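Local structure of tRNA (guanine(26)-N(2))-dimethyltransferase (Pyrococcus horikoshii, 2EJT) at residues 32-37 / 302-307; 38-43 / 297-302; 50-55 / 130-135; 145-150 / 202-207. The protein probably transfers two methyl groups from S-adenosyl-L-methionine to the N2 atom of a single guanine in a number of tRNAs. One frame throughout, in Å; residues are numbered along the deposited sequence.

Interactions 1 and 2 both use helix 33-46 and lie side by side, their centres about 7 Å apart. Asp-37 of interaction 1 ties them: its OD2 lies 2.8 Å from Arg-301 N and its OD1 lies 2.9 Å from Ala-300 N, both probable hydrogen bonds. The same helix leads into strand 50-53 of interaction 3, and Val-39 CG1 packs on Phe-134 CZ at 3.7 Å. Interaction 4 lies about 26 Å, centre to centre, from interactions 1 and 2, but meets interaction 3 where Leu-55 CD2 touches Phe-146 CE2 at 3.8 Å. Interactions 1, 3 and 4 touch SAM at its carboxylate, its ammonium and adenine, and its adenine amino group respectively.

Interaction 1 of 4, residues 32-37 / 302-307. With SAM (S-adenosylmethionine), chain B.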
# COMPACT_ATOMS: atom_id res chain seq x y z
N MET A 32 6.25 -10.76 5.60
CA MET A 32 5.08 -10.17 4.93
C MET A 32 3.78 -10.60 5.59
O MET A 32 2.70 -10.32 5.07
CB MET A 32 5.05 -10.57 3.45
CG MET A 32 6.08 -9.88 2.58
SD MET A 32 5.95 -8.08 2.64
CE MET A 32 7.44 -7.68 3.58
N ALA A 33 3.88 -11.30 6.71
CA ALA A 33 2.70 -11.76 7.43
C ALA A 33 1.92 -10.54 7.93
O ALA A 33 0.70 -10.57 8.04
CB ALA A 33 3.11 -12.64 8.61
N LEU A 34 2.66 -9.47 8.24
CA LEU A 34 2.06 -8.23 8.71
C LEU A 34 1.27 -7.57 7.58
O LEU A 34 0.14 -7.14 7.78
CB LEU A 34 3.15 -7.27 9.20
CG LEU A 34 2.72 -5.82 9.44
CD1 LEU A 34 1.66 -5.77 10.53
CD2 LEU A 34 3.92 -4.99 9.83
N ASN A 35 1.88 -7.50 6.41
CA ASN A 35 1.23 -6.91 5.25
C ASN A 35 -0.06 -7.68 4.98
O ASN A 35 -1.10 -7.08 4.71
CB ASN A 35 2.15 -6.98 4.02
CG ASN A 35 1.47 -6.51 2.73
OD1 ASN A 35 0.52 -7.14 2.25
ND2 ASN A 35 1.96 -5.41 2.17
N ARG A 36 0.01 -9.00 5.09
CA ARG A 36 -1.17 -9.82 4.85
C ARG A 36 -2.22 -9.64 5.95
O ARG A 36 -3.42 -9.70 5.68
CB ARG A 36 -0.78 -11.29 4.70
CG ARG A 36 -0.01 -11.57 3.40
CD ARG A 36 0.26 -13.06 3.20
NE ARG A 36 1.38 -13.58 4.00
CZ ARG A 36 2.66 -13.49 3.66
NH1 ARG A 36 3.60 -14.00 4.45
NH2 ARG A 36 3.00 -12.90 2.52
N ASP A 37 -1.78 -9.38 7.18
CA ASP A 37 -2.72 -9.15 8.27
C ASP A 37 -3.54 -7.88 8.02
O ASP A 37 -4.74 -7.84 8.28
CB ASP A 37 -2.01 -8.99 9.62
CG ASP A 37 -1.55 -10.30 10.21
OD1 ASP A 37 -2.29 -11.30 10.10
OD2 ASP A 37 -0.46 -10.34 10.82
N LYS A 302 -0.16 -9.93 15.29
CA LYS A 302 -1.11 -9.02 15.92
C LYS A 302 -0.53 -7.81 16.64
O LYS A 302 -1.10 -6.72 16.56
CB LYS A 302 -2.02 -9.81 16.86
CG LYS A 302 -3.23 -9.01 17.33
CD LYS A 302 -4.31 -9.90 17.90
CE LYS A 302 -5.52 -9.08 18.32
NZ LYS A 302 -6.67 -9.93 18.74
N LYS A 303 0.61 -7.96 17.32
CA LYS A 303 1.18 -6.83 18.04
C LYS A 303 1.75 -5.78 17.08
O LYS A 303 1.56 -4.58 17.29
CB LYS A 303 2.26 -7.29 19.03
CG LYS A 303 3.68 -7.43 18.48
CD LYS A 303 3.97 -8.81 17.89
CE LYS A 303 3.27 -9.05 16.56
NZ LYS A 303 3.67 -10.37 16.01
N GLN A 304 2.44 -6.23 16.04
CA GLN A 304 3.02 -5.33 15.05
C GLN A 304 1.93 -4.62 14.23
O GLN A 304 2.07 -3.46 13.88
CB GLN A 304 3.94 -6.10 14.11
CG GLN A 304 5.06 -6.85 14.80
CD GLN A 304 5.98 -7.56 13.82
OE1 GLN A 304 6.84 -8.34 14.21
NE2 GLN A 304 5.79 -7.28 12.53
N ALA A 305 0.85 -5.34 13.94
CA ALA A 305 -0.25 -4.79 13.16
C ALA A 305 -0.98 -3.69 13.91
O ALA A 305 -1.36 -2.67 13.33
CB ALA A 305 -1.22 -5.90 12.79
N LEU A 306 -1.19 -3.89 15.21
CA LEU A 306 -1.87 -2.90 16.03
C LEU A 306 -0.99 -1.69 16.22
O LEU A 306 -1.46 -0.56 16.20
CB LEU A 306 -2.24 -3.50 17.40
CG LEU A 306 -3.38 -4.51 17.42
CD1 LEU A 306 -3.44 -5.19 18.79
CD2 LEU A 306 -4.70 -3.80 17.11
N LYS A 307 0.31 -1.93 16.41
CA LYS A 307 1.26 -0.85 16.61
C LYS A 307 1.30 0.05 15.37
O LYS A 307 1.39 1.27 15.48
CB LYS A 307 2.65 -1.41 16.90
CG LYS A 307 3.68 -0.36 17.27
CD LYS A 307 5.03 -0.98 17.60
CE LYS A 307 5.69 -1.62 16.37
NZ LYS A 307 6.03 -0.61 15.33
N SAM B . 1.47 -12.73 -2.88
CA SAM B . 2.40 -13.11 -1.98
C SAM B . 2.44 -13.40 -0.59
O SAM B . 3.21 -14.44 -0.40
OXT SAM B . 1.79 -12.72 0.24
CB SAM B . 3.64 -13.15 -2.94
CG SAM B . 4.36 -13.02 -4.25
SD SAM B . 5.94 -13.20 -4.92
CE SAM B . 7.06 -12.15 -4.02
C5' SAM B . 5.65 -12.77 -6.55
C4' SAM B . 5.77 -14.02 -7.52
O4' SAM B . 5.13 -13.48 -8.68
C3' SAM B . 6.02 -15.50 -7.77
O3' SAM B . 5.36 -16.65 -7.14
C2' SAM B . 5.94 -15.63 -9.30
O2' SAM B . 6.29 -16.64 -10.06
C1' SAM B . 5.39 -14.31 -9.81
N9 SAM B . 5.06 -13.69 -11.24
C8 SAM B . 5.95 -13.04 -11.98
N7 SAM B . 5.39 -12.65 -13.09
C5 SAM B . 4.13 -13.03 -13.10
C6 SAM B . 3.07 -12.89 -14.00
N6 SAM B . 3.26 -12.24 -15.15
N1 SAM B . 1.83 -13.42 -13.70
C2 SAM B . 1.62 -14.09 -12.53
N3 SAM B . 2.63 -14.24 -11.63
C4 SAM B . 3.90 -13.72 -11.89
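Leu-34 packs on Ala-305 in a small, mostly apolar contact between two helices, the start of helix 33-46 and the start of helix 302-314. The short helical segments cross at -60°, with axes 9.4 Å apart at their closest. Leu-34 does most of the touching. Its CG stands opposite the backbone N (chi1 167°), which sends CD1 into the other helix. CD1 reaches Ala-305 CA at 3.4 Å, tighter than a usual carbon contact. It also meets Ala-305 CB at 3.7 Å. The other branch, CD2, lies 4.0 Å from Gln-304 NE2, where the two side chains slant across each other.

Asp-37, one turn on, adds a looser approach of its CB to the Ala-305 methyl. Its carboxylate is engaged elsewhere, in a salt bridge to Arg-64.

Arg-36 points to the ligand. Its NH2 donates to OXT of SAM over 2.6 Å, a short but bent bond (137° at the hydrogen). OXT sits at the guanidinium edge, near its plane. Met-32 O lies 3.5 Å above one face of the group. A salt bridge from NE to Glu-8 and a bond from NH1 to Asn-29 O fix its rotation. With an alanine at Arg-36, the SAM carboxylate would probably lose this cationic partner, and Glu-8 would lose its salt-bridge mate. Asp-78, Asp-120, Leu-55 and Ala-121 hold other parts of SAM. This is the methionine end of the cofactor pocket in a Rossmann-like class I methyltransferase fold.

Interaction 2 of 4, residues 38-43 / 297-302; sequences IVVVLL and LSLARK
Val-41 and Leu-299 make the closest touch between helix 33-46 and the loop that precedes helix 302-314. Their side chains cross at about a right angle. Val-41 CG2 lies 4.0 Å from Leu-299 CD1 and 4.2 Å from Leu-299 CD2, so one methyl sits against both branches of the leucine. On Val-41 this is the methyl beside the backbone N, since CG1 takes the position opposite that atom (chi1 172°). Val-40 gives a looser second contact. Its CG1 is 4.4 Å from Leu-299 CD2 and 4.5 Å from Leu-297 CD1. Leu-297 CD1 also comes near Val-41 CA. No hydrogen bond joins the two segments, and the contact is purely van der Waals.

The second shell is polar and holds the loop in shape. Lys-302 runs back, fully extended, to set its NZ 2.6 Å from Leu-297 O. The ammonium approaches from 41° out of the carbonyl plane. The same NZ also bonds to Glu-295 O. Further along, Arg-301 NH2 donates to Ala-300 O over 2.8 Å. That oxygen lies in the guanidinium plane, while the donor stands well above the carbonyl plane. The backbone amides of Ala-300 and Arg-301 are held from helix 33-46 itself, by Asp-37.

The helix has further neighbours. Ile-38 and Leu-42 pack on Met-290 of helix 284-295, which Val-41 also touches. Val-40 also touches Glu-68, and Val-39 and Leu-43 touch Phe-65, both on helix 60-68. Val-39 and Leu-43 also reach Phe-134 on central strand 132-137.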
# COMPACT_ATOMS: atom_id res chain seq x y z
N ILE A 38 -2.87 -6.83 7.53
CA ILE A 38 -3.53 -5.55 7.26
C ILE A 38 -4.61 -5.71 6.20
O ILE A 38 -5.68 -5.14 6.33
CB ILE A 38 -2.52 -4.46 6.79
CG1 ILE A 38 -1.41 -4.28 7.84
CG2 ILE A 38 -3.23 -3.13 6.59
CD1 ILE A 38 -1.90 -3.89 9.21
N VAL A 39 -4.32 -6.48 5.16
CA VAL A 39 -5.31 -6.70 4.11
C VAL A 39 -6.51 -7.42 4.71
O VAL A 39 -7.66 -7.02 4.49
CB VAL A 39 -4.75 -7.57 2.95
CG1 VAL A 39 -5.66 -7.44 1.74
CG2 VAL A 39 -3.34 -7.16 2.61
N VAL A 40 -6.24 -8.47 5.48
CA VAL A 40 -7.31 -9.23 6.12
C VAL A 40 -8.22 -8.32 6.93
O VAL A 40 -9.45 -8.39 6.82
CB VAL A 40 -6.74 -10.35 7.03
CG1 VAL A 40 -7.80 -10.83 8.02
CG2 VAL A 40 -6.27 -11.51 6.16
N VAL A 41 -7.63 -7.45 7.75
CA VAL A 41 -8.42 -6.52 8.56
C VAL A 41 -9.29 -5.62 7.68
O VAL A 41 -10.48 -5.44 7.95
CB VAL A 41 -7.51 -5.62 9.42
CG1 VAL A 41 -8.35 -4.54 10.09
CG2 VAL A 41 -6.79 -6.46 10.47
N LEU A 42 -8.70 -5.05 6.64
CA LEU A 42 -9.43 -4.16 5.73
C LEU A 42 -10.59 -4.88 5.04
O LEU A 42 -11.71 -4.36 4.97
CB LEU A 42 -8.48 -3.57 4.67
CG LEU A 42 -9.13 -2.60 3.67
CD1 LEU A 42 -9.73 -1.40 4.41
CD2 LEU A 42 -8.10 -2.14 2.65
N LEU A 43 -10.33 -6.08 4.55
CA LEU A 43 -11.37 -6.84 3.87
C LEU A 43 -12.55 -7.17 4.79
O LEU A 43 -13.67 -7.36 4.33
CB LEU A 43 -10.77 -8.10 3.25
CG LEU A 43 -10.36 -7.95 1.77
CD1 LEU A 43 -9.57 -6.67 1.56
CD2 LEU A 43 -9.55 -9.16 1.35
N LEU A 297 -9.64 -9.59 16.13
CA LEU A 297 -9.28 -10.70 15.25
C LEU A 297 -7.97 -11.34 15.65
O LEU A 297 -7.11 -10.71 16.27
CB LEU A 297 -9.15 -10.22 13.80
CG LEU A 297 -10.42 -9.91 13.01
CD1 LEU A 297 -10.04 -9.38 11.63
CD2 LEU A 297 -11.28 -11.16 12.89
N SER A 298 -7.81 -12.61 15.30
CA SER A 298 -6.57 -13.32 15.58
C SER A 298 -5.75 -13.13 14.32
O SER A 298 -6.20 -13.50 13.23
CB SER A 298 -6.84 -14.81 15.84
OG SER A 298 -7.51 -15.41 14.75
N LEU A 299 -4.58 -12.53 14.45
CA LEU A 299 -3.72 -12.26 13.31
C LEU A 299 -2.37 -12.96 13.47
O LEU A 299 -2.06 -13.47 14.54
CB LEU A 299 -3.52 -10.75 13.16
CG LEU A 299 -4.81 -9.93 13.00
CD1 LEU A 299 -4.50 -8.44 13.11
CD2 LEU A 299 -5.46 -10.26 11.66
N ALA A 300 -1.58 -12.97 12.39
CA ALA A 300 -0.26 -13.60 12.40
C ALA A 300 0.78 -12.80 13.18
O ALA A 300 1.64 -13.37 13.85
CB ALA A 300 0.21 -13.81 10.96
N ARG A 301 0.69 -11.48 13.08
CA ARG A 301 1.61 -10.57 13.78
C ARG A 301 0.72 -9.50 14.39
O ARG A 301 0.83 -8.31 14.07
CB ARG A 301 2.57 -9.93 12.78
CG ARG A 301 3.29 -10.92 11.87
CD ARG A 301 4.38 -11.68 12.61
NE ARG A 301 5.07 -12.62 11.72
CZ ARG A 301 4.62 -13.84 11.43
NH1 ARG A 301 5.30 -14.61 10.60
NH2 ARG A 301 3.49 -14.29 11.97
N LYS A 302 -0.16 -9.93 15.29
CA LYS A 302 -1.11 -9.02 15.92
C LYS A 302 -0.53 -7.81 16.64
O LYS A 302 -1.10 -6.72 16.56
CB LYS A 302 -2.02 -9.81 16.86
CG LYS A 302 -3.23 -9.01 17.33
CD LYS A 302 -4.31 -9.90 17.90
CE LYS A 302 -5.52 -9.08 18.32
NZ LYS A 302 -6.67 -9.93 18.74

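Interaction 3 of 4, residues 50-55 / 130-135; sequences IVLDAL and RYFHFI. With SAM (S-adenosylmethionine), chain B.
Val-51 pairs with Phe-134, and Leu-52 with Ile-135, in the parallel core of the Rossmann-like methyltransferase sheet, where strand 50-53 runs up to the SAM pocket. Leu-52 N donates to Phe-134 O over 2.8 Å. At the other end Ile-50 O accepts twice, from His-133 N at 2.8 Å and from Phe-134 N at 3.2 Å. Both donors lie in its carbonyl plane. The chain turns a corner at His-133.

Phe-132 is sandwiched. Leu-52 CB makes a CH-pi contact 3.6 Å from the ring centroid, only 9° off the normal. Tyr-131 CD1 covers the opposite face. Ile-50 CG2 meets Tyr-131 CE1 at 3.4 Å, placed there because CG2 is the branch opposite the backbone N. Tyr-131 OH bonds to Glu-73, and Trp-75 meets Phe-132 edge-to-face.

Beyond the strand, Leu-55 O accepts from SAM N at 2.7 Å, and Leu-55 CD2 lies 3.4 Å from SAM C4. The loop just after the strand thus offers a carbonyl to the ammonium and an apolar branch to the adenine. Asp-53 OD1, 3.9 Å from SAM N, is not bonded to it, but its negative charge may favour the ammonium form.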
# COMPACT_ATOMS: atom_id res chain seq x y z
N ILE A 50 -15.95 -10.78 -4.55
CA ILE A 50 -15.06 -11.46 -5.49
C ILE A 50 -13.68 -10.81 -5.41
O ILE A 50 -13.52 -9.63 -5.73
CB ILE A 50 -15.62 -11.35 -6.92
CG1 ILE A 50 -17.09 -11.82 -6.93
CG2 ILE A 50 -14.80 -12.21 -7.87
CD1 ILE A 50 -17.81 -11.53 -8.24
N VAL A 51 -12.69 -11.58 -4.99
CA VAL A 51 -11.34 -11.05 -4.83
C VAL A 51 -10.27 -11.84 -5.57
O VAL A 51 -10.40 -13.05 -5.79
CB VAL A 51 -10.96 -10.99 -3.33
CG1 VAL A 51 -12.03 -10.23 -2.55
CG2 VAL A 51 -10.78 -12.40 -2.78
N LEU A 52 -9.21 -11.13 -5.94
CA LEU A 52 -8.09 -11.72 -6.67
C LEU A 52 -6.74 -11.50 -6.02
O LEU A 52 -6.39 -10.38 -5.63
CB LEU A 52 -8.04 -11.17 -8.10
CG LEU A 52 -6.73 -11.48 -8.85
CD1 LEU A 52 -6.54 -12.99 -9.01
CD2 LEU A 52 -6.75 -10.80 -10.22
N ASP A 53 -5.98 -12.58 -5.91
CA ASP A 53 -4.62 -12.57 -5.38
C ASP A 53 -3.81 -12.86 -6.67
O ASP A 53 -3.46 -14.00 -6.96
CB ASP A 53 -4.49 -13.68 -4.33
CG ASP A 53 -3.07 -13.88 -3.84
OD1 ASP A 53 -2.21 -13.02 -4.11
OD2 ASP A 53 -2.83 -14.91 -3.17
N ALA A 54 -3.55 -11.79 -7.43
CA ALA A 54 -2.85 -11.83 -8.72
C ALA A 54 -1.54 -12.61 -8.83
O ALA A 54 -1.30 -13.27 -9.85
CB ALA A 54 -2.64 -10.40 -9.22
N LEU A 55 -0.68 -12.51 -7.82
CA LEU A 55 0.60 -13.23 -7.79
C LEU A 55 0.69 -13.85 -6.40
O LEU A 55 1.25 -13.26 -5.48
CB LEU A 55 1.76 -12.25 -8.02
CG LEU A 55 1.65 -11.36 -9.26
CD1 LEU A 55 1.05 -10.03 -8.86
CD2 LEU A 55 3.01 -11.13 -9.88
N ARG A 130 -13.66 -6.01 -15.61
CA ARG A 130 -14.64 -5.46 -14.68
C ARG A 130 -15.30 -6.58 -13.88
O ARG A 130 -16.52 -6.69 -13.84
CB ARG A 130 -15.71 -4.68 -15.45
CG ARG A 130 -15.17 -3.50 -16.25
CD ARG A 130 -14.41 -2.57 -15.33
NE ARG A 130 -13.75 -1.49 -16.05
CZ ARG A 130 -12.79 -0.73 -15.53
NH1 ARG A 130 -12.24 0.23 -16.27
NH2 ARG A 130 -12.38 -0.95 -14.29
N TYR A 131 -14.49 -7.41 -13.23
CA TYR A 131 -15.01 -8.55 -12.51
C TYR A 131 -14.79 -8.59 -11.00
O TYR A 131 -15.70 -8.96 -10.25
CB TYR A 131 -14.45 -9.82 -13.15
CG TYR A 131 -14.98 -11.13 -12.60
CD1 TYR A 131 -14.23 -11.87 -11.69
CD2 TYR A 131 -16.23 -11.62 -13.00
CE1 TYR A 131 -14.72 -13.07 -11.18
CE2 TYR A 131 -16.72 -12.82 -12.50
CZ TYR A 131 -15.96 -13.54 -11.59
OH TYR A 131 -16.45 -14.72 -11.07
N PHE A 132 -13.61 -8.19 -10.54
CA PHE A 132 -13.30 -8.24 -9.12
C PHE A 132 -13.64 -7.01 -8.28
O PHE A 132 -13.45 -5.87 -8.70
CB PHE A 132 -11.81 -8.56 -8.92
CG PHE A 132 -11.37 -9.85 -9.56
CD1 PHE A 132 -10.71 -9.84 -10.79
CD2 PHE A 132 -11.62 -11.07 -8.95
CE1 PHE A 132 -10.32 -11.03 -11.40
CE2 PHE A 132 -11.23 -12.28 -9.55
CZ PHE A 132 -10.58 -12.25 -10.78
N HIS A 133 -14.15 -7.27 -7.08
CA HIS A 133 -14.48 -6.21 -6.13
C HIS A 133 -13.17 -5.78 -5.48
O HIS A 133 -13.04 -4.65 -5.00
CB HIS A 133 -15.43 -6.75 -5.05
CG HIS A 133 -16.75 -7.18 -5.58
ND1 HIS A 133 -17.64 -6.31 -6.19
CD2 HIS A 133 -17.35 -8.40 -5.60
CE1 HIS A 133 -18.72 -6.97 -6.55
NE2 HIS A 133 -18.58 -8.24 -6.20
N PHE A 134 -12.20 -6.68 -5.46
CA PHE A 134 -10.90 -6.38 -4.86
C PHE A 134 -9.77 -7.16 -5.50
O PHE A 134 -9.86 -8.38 -5.67
CB PHE A 134 -10.91 -6.66 -3.36
CG PHE A 134 -9.54 -6.57 -2.73
CD1 PHE A 134 -8.90 -5.34 -2.60
CD2 PHE A 134 -8.88 -7.71 -2.28
CE1 PHE A 134 -7.61 -5.25 -2.05
CE2 PHE A 134 -7.60 -7.63 -1.73
CZ PHE A 134 -6.97 -6.39 -1.61
N ILE A 135 -8.71 -6.45 -5.86
CA ILE A 135 -7.53 -7.07 -6.45
C ILE A 135 -6.32 -6.69 -5.61
O ILE A 135 -6.15 -5.52 -5.25
CB ILE A 135 -7.29 -6.59 -7.90
CG1 ILE A 135 -8.43 -7.05 -8.81
CG2 ILE A 135 -5.94 -7.12 -8.40
CD1 ILE A 135 -8.28 -6.60 -10.27
N SAM B . 1.47 -12.73 -2.88
CA SAM B . 2.40 -13.11 -1.98
C SAM B . 2.44 -13.40 -0.59
O SAM B . 3.21 -14.44 -0.40
OXT SAM B . 1.79 -12.72 0.24
CB SAM B . 3.64 -13.15 -2.94
CG SAM B . 4.36 -13.02 -4.25
SD SAM B . 5.94 -13.20 -4.92
CE SAM B . 7.06 -12.15 -4.02
C5' SAM B . 5.65 -12.77 -6.55
C4' SAM B . 5.77 -14.02 -7.52
O4' SAM B . 5.13 -13.48 -8.68
C3' SAM B . 6.02 -15.50 -7.77
O3' SAM B . 5.36 -16.65 -7.14
C2' SAM B . 5.94 -15.63 -9.30
O2' SAM B . 6.29 -16.64 -10.06
C1' SAM B . 5.39 -14.31 -9.81
N9 SAM B . 5.06 -13.69 -11.24
C8 SAM B . 5.95 -13.04 -11.98
N7 SAM B . 5.39 -12.65 -13.09
C5 SAM B . 4.13 -13.03 -13.10
C6 SAM B . 3.07 -12.89 -14.00
N6 SAM B . 3.26 -12.24 -15.15
N1 SAM B . 1.83 -13.42 -13.70
C2 SAM B . 1.62 -14.09 -12.53
N3 SAM B . 2.63 -14.24 -11.63
C4 SAM B . 3.90 -13.72 -11.89

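Interaction 4 of 4, residues 145-150 / 202-207. With SAM (S-adenosylmethionine), chain B.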
# COMPACT_ATOMS: atom_id res chain seq x y z
N GLU A 145 3.89 -3.22 -14.27
CA GLU A 145 3.56 -4.00 -15.46
C GLU A 145 2.16 -4.63 -15.37
O GLU A 145 1.65 -5.16 -16.35
CB GLU A 145 4.60 -5.11 -15.67
CG GLU A 145 4.56 -6.21 -14.63
CD GLU A 145 5.80 -7.10 -14.65
OE1 GLU A 145 6.08 -7.71 -15.70
OE2 GLU A 145 6.51 -7.18 -13.62
N PHE A 146 1.55 -4.56 -14.18
CA PHE A 146 0.23 -5.15 -13.96
C PHE A 146 -0.85 -4.12 -13.66
O PHE A 146 -2.04 -4.44 -13.74
CB PHE A 146 0.29 -6.12 -12.77
CG PHE A 146 1.34 -7.18 -12.91
CD1 PHE A 146 1.22 -8.18 -13.87
CD2 PHE A 146 2.45 -7.17 -12.08
CE1 PHE A 146 2.21 -9.15 -14.01
CE2 PHE A 146 3.45 -8.14 -12.21
CZ PHE A 146 3.32 -9.13 -13.18
N LEU A 147 -0.44 -2.91 -13.32
CA LEU A 147 -1.37 -1.86 -12.94
C LEU A 147 -2.50 -1.53 -13.93
O LEU A 147 -3.67 -1.54 -13.55
CB LEU A 147 -0.60 -0.58 -12.61
CG LEU A 147 -1.48 0.60 -12.17
CD1 LEU A 147 -2.28 0.21 -10.93
CD2 LEU A 147 -0.62 1.82 -11.88
N ASP A 148 -2.14 -1.24 -15.17
CA ASP A 148 -3.15 -0.88 -16.15
C ASP A 148 -4.22 -1.95 -16.34
O ASP A 148 -5.41 -1.63 -16.42
CB ASP A 148 -2.50 -0.53 -17.49
CG ASP A 148 -3.47 0.12 -18.47
OD1 ASP A 148 -4.00 1.20 -18.14
OD2 ASP A 148 -3.72 -0.45 -19.55
N THR A 149 -3.82 -3.21 -16.39
CA THR A 149 -4.79 -4.28 -16.56
C THR A 149 -5.62 -4.47 -15.29
O THR A 149 -6.80 -4.81 -15.37
CB THR A 149 -4.09 -5.61 -16.95
OG1 THR A 149 -3.26 -5.39 -18.11
CG2 THR A 149 -5.13 -6.67 -17.29
N ALA A 150 -5.02 -4.24 -14.12
CA ALA A 150 -5.78 -4.39 -12.88
C ALA A 150 -6.89 -3.33 -12.84
O ALA A 150 -7.98 -3.58 -12.32
CB ALA A 150 -4.86 -4.24 -11.66
N GLY A 202 -0.19 8.44 -6.70
CA GLY A 202 -0.34 9.33 -7.83
C GLY A 202 -0.28 8.64 -9.18
O GLY A 202 -0.95 9.07 -10.12
N VAL A 203 0.52 7.58 -9.30
CA VAL A 203 0.62 6.89 -10.59
C VAL A 203 -0.64 6.05 -10.83
O VAL A 203 -1.07 5.87 -11.97
CB VAL A 203 1.88 5.99 -10.67
CG1 VAL A 203 1.68 4.72 -9.87
CG2 VAL A 203 2.19 5.67 -12.14
N ILE A 204 -1.22 5.55 -9.74
CA ILE A 204 -2.45 4.77 -9.83
C ILE A 204 -3.56 5.72 -10.30
O ILE A 204 -4.36 5.37 -11.17
CB ILE A 204 -2.86 4.20 -8.45
CG1 ILE A 204 -1.81 3.21 -7.94
CG2 ILE A 204 -4.24 3.53 -8.56
CD1 ILE A 204 -2.08 2.69 -6.53
N ALA A 205 -3.59 6.92 -9.72
CA ALA A 205 -4.60 7.91 -10.07
C ALA A 205 -4.47 8.34 -11.53
O ALA A 205 -5.47 8.48 -12.24
CB ALA A 205 -4.48 9.13 -9.14
N ARG A 206 -3.24 8.54 -12.00
CA ARG A 206 -3.03 8.95 -13.38
C ARG A 206 -3.43 7.88 -14.38
O ARG A 206 -4.08 8.18 -15.37
CB ARG A 206 -1.57 9.39 -13.60
CG ARG A 206 -1.27 10.77 -13.00
CD ARG A 206 0.19 11.15 -13.17
NE ARG A 206 1.08 10.35 -12.34
CZ ARG A 206 2.36 10.12 -12.64
NH1 ARG A 206 2.88 10.62 -13.75
NH2 ARG A 206 3.13 9.41 -11.82
N TYR A 207 -3.05 6.62 -14.13
CA TYR A 207 -3.42 5.51 -15.02
C TYR A 207 -4.92 5.26 -15.04
O TYR A 207 -5.49 4.83 -16.05
CB TYR A 207 -2.72 4.21 -14.61
CG TYR A 207 -1.37 3.99 -15.26
CD1 TYR A 207 -0.30 4.84 -14.98
CD2 TYR A 207 -1.16 2.92 -16.12
CE1 TYR A 207 0.95 4.62 -15.56
CE2 TYR A 207 0.08 2.69 -16.70
CZ TYR A 207 1.13 3.55 -16.42
OH TYR A 207 2.36 3.34 -16.99
N SAM B . 1.47 -12.73 -2.88
CA SAM B . 2.40 -13.11 -1.98
C SAM B . 2.44 -13.40 -0.59
O SAM B . 3.21 -14.44 -0.40
OXT SAM B . 1.79 -12.72 0.24
CB SAM B . 3.64 -13.15 -2.94
CG SAM B . 4.36 -13.02 -4.25
SD SAM B . 5.94 -13.20 -4.92
CE SAM B . 7.06 -12.15 -4.02
C5' SAM B . 5.65 -12.77 -6.55
C4' SAM B . 5.77 -14.02 -7.52
O4' SAM B . 5.13 -13.48 -8.68
C3' SAM B . 6.02 -15.50 -7.77
O3' SAM B . 5.36 -16.65 -7.14
C2' SAM B . 5.94 -15.63 -9.30
O2' SAM B . 6.29 -16.64 -10.06
C1' SAM B . 5.39 -14.31 -9.81
N9 SAM B . 5.06 -13.69 -11.24
C8 SAM B . 5.95 -13.04 -11.98
N7 SAM B . 5.39 -12.65 -13.09
C5 SAM B . 4.13 -13.03 -13.10
C6 SAM B . 3.07 -12.89 -14.00
N6 SAM B . 3.26 -12.24 -15.15
N1 SAM B . 1.83 -13.42 -13.70
C2 SAM B . 1.62 -14.09 -12.53
N3 SAM B . 2.63 -14.24 -11.63
C4 SAM B . 3.90 -13.72 -11.89
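Segments 145-150 and 202-207, of helices 144-153 and 192-209, cross at -45°, with axes 10.2 Å apart at their closest. Leu-147 faces Ile-204, and Asp-148 faces Tyr-207. Both helices lie against the sheet of the Rossmann-like methyltransferase fold, Leu-147 on Leu-160 and Ile-204 on Val-162.

Leu-147 is the central side chain. CG lies opposite the backbone N (chi1 -178°), and CD2 is carried into the other helix. There it touches Ile-204 CA at 4.0 Å and the Val-203 CG1 methyl at 4.2 Å. It also sits over one face of the Tyr-207 ring, displaced toward the rim. CD1 meets Ile-204 CG1 at 4.3 Å.

Asp-148 comes at the edge of the same ring. Its OD1 is 3.9 Å from Tyr-207 CD2, and the carboxylate and ring planes are 65° apart. This is contact only. The charge is met by Lys-210 and Arg-152, and Tyr-211 OH also bonds to OD1.

Phe-146, on a different side of its helix, turns to the cofactor. SAM N6 lies at its ring edge, in the ring plane, 3.5 Å from CE1. Leu-55, Ala-121 and Asp-120 touch the ring too. A serine in place of Phe-146 would probably open a gap beside the adenine and leave Leu-55 without its aromatic neighbour.

On helix 192-209, Gly-202 O accepts two donors of Arg-206 from opposite faces of its carbonyl plane: the backbone N at 3.0 Å and the side-chain NE at 3.3 Å.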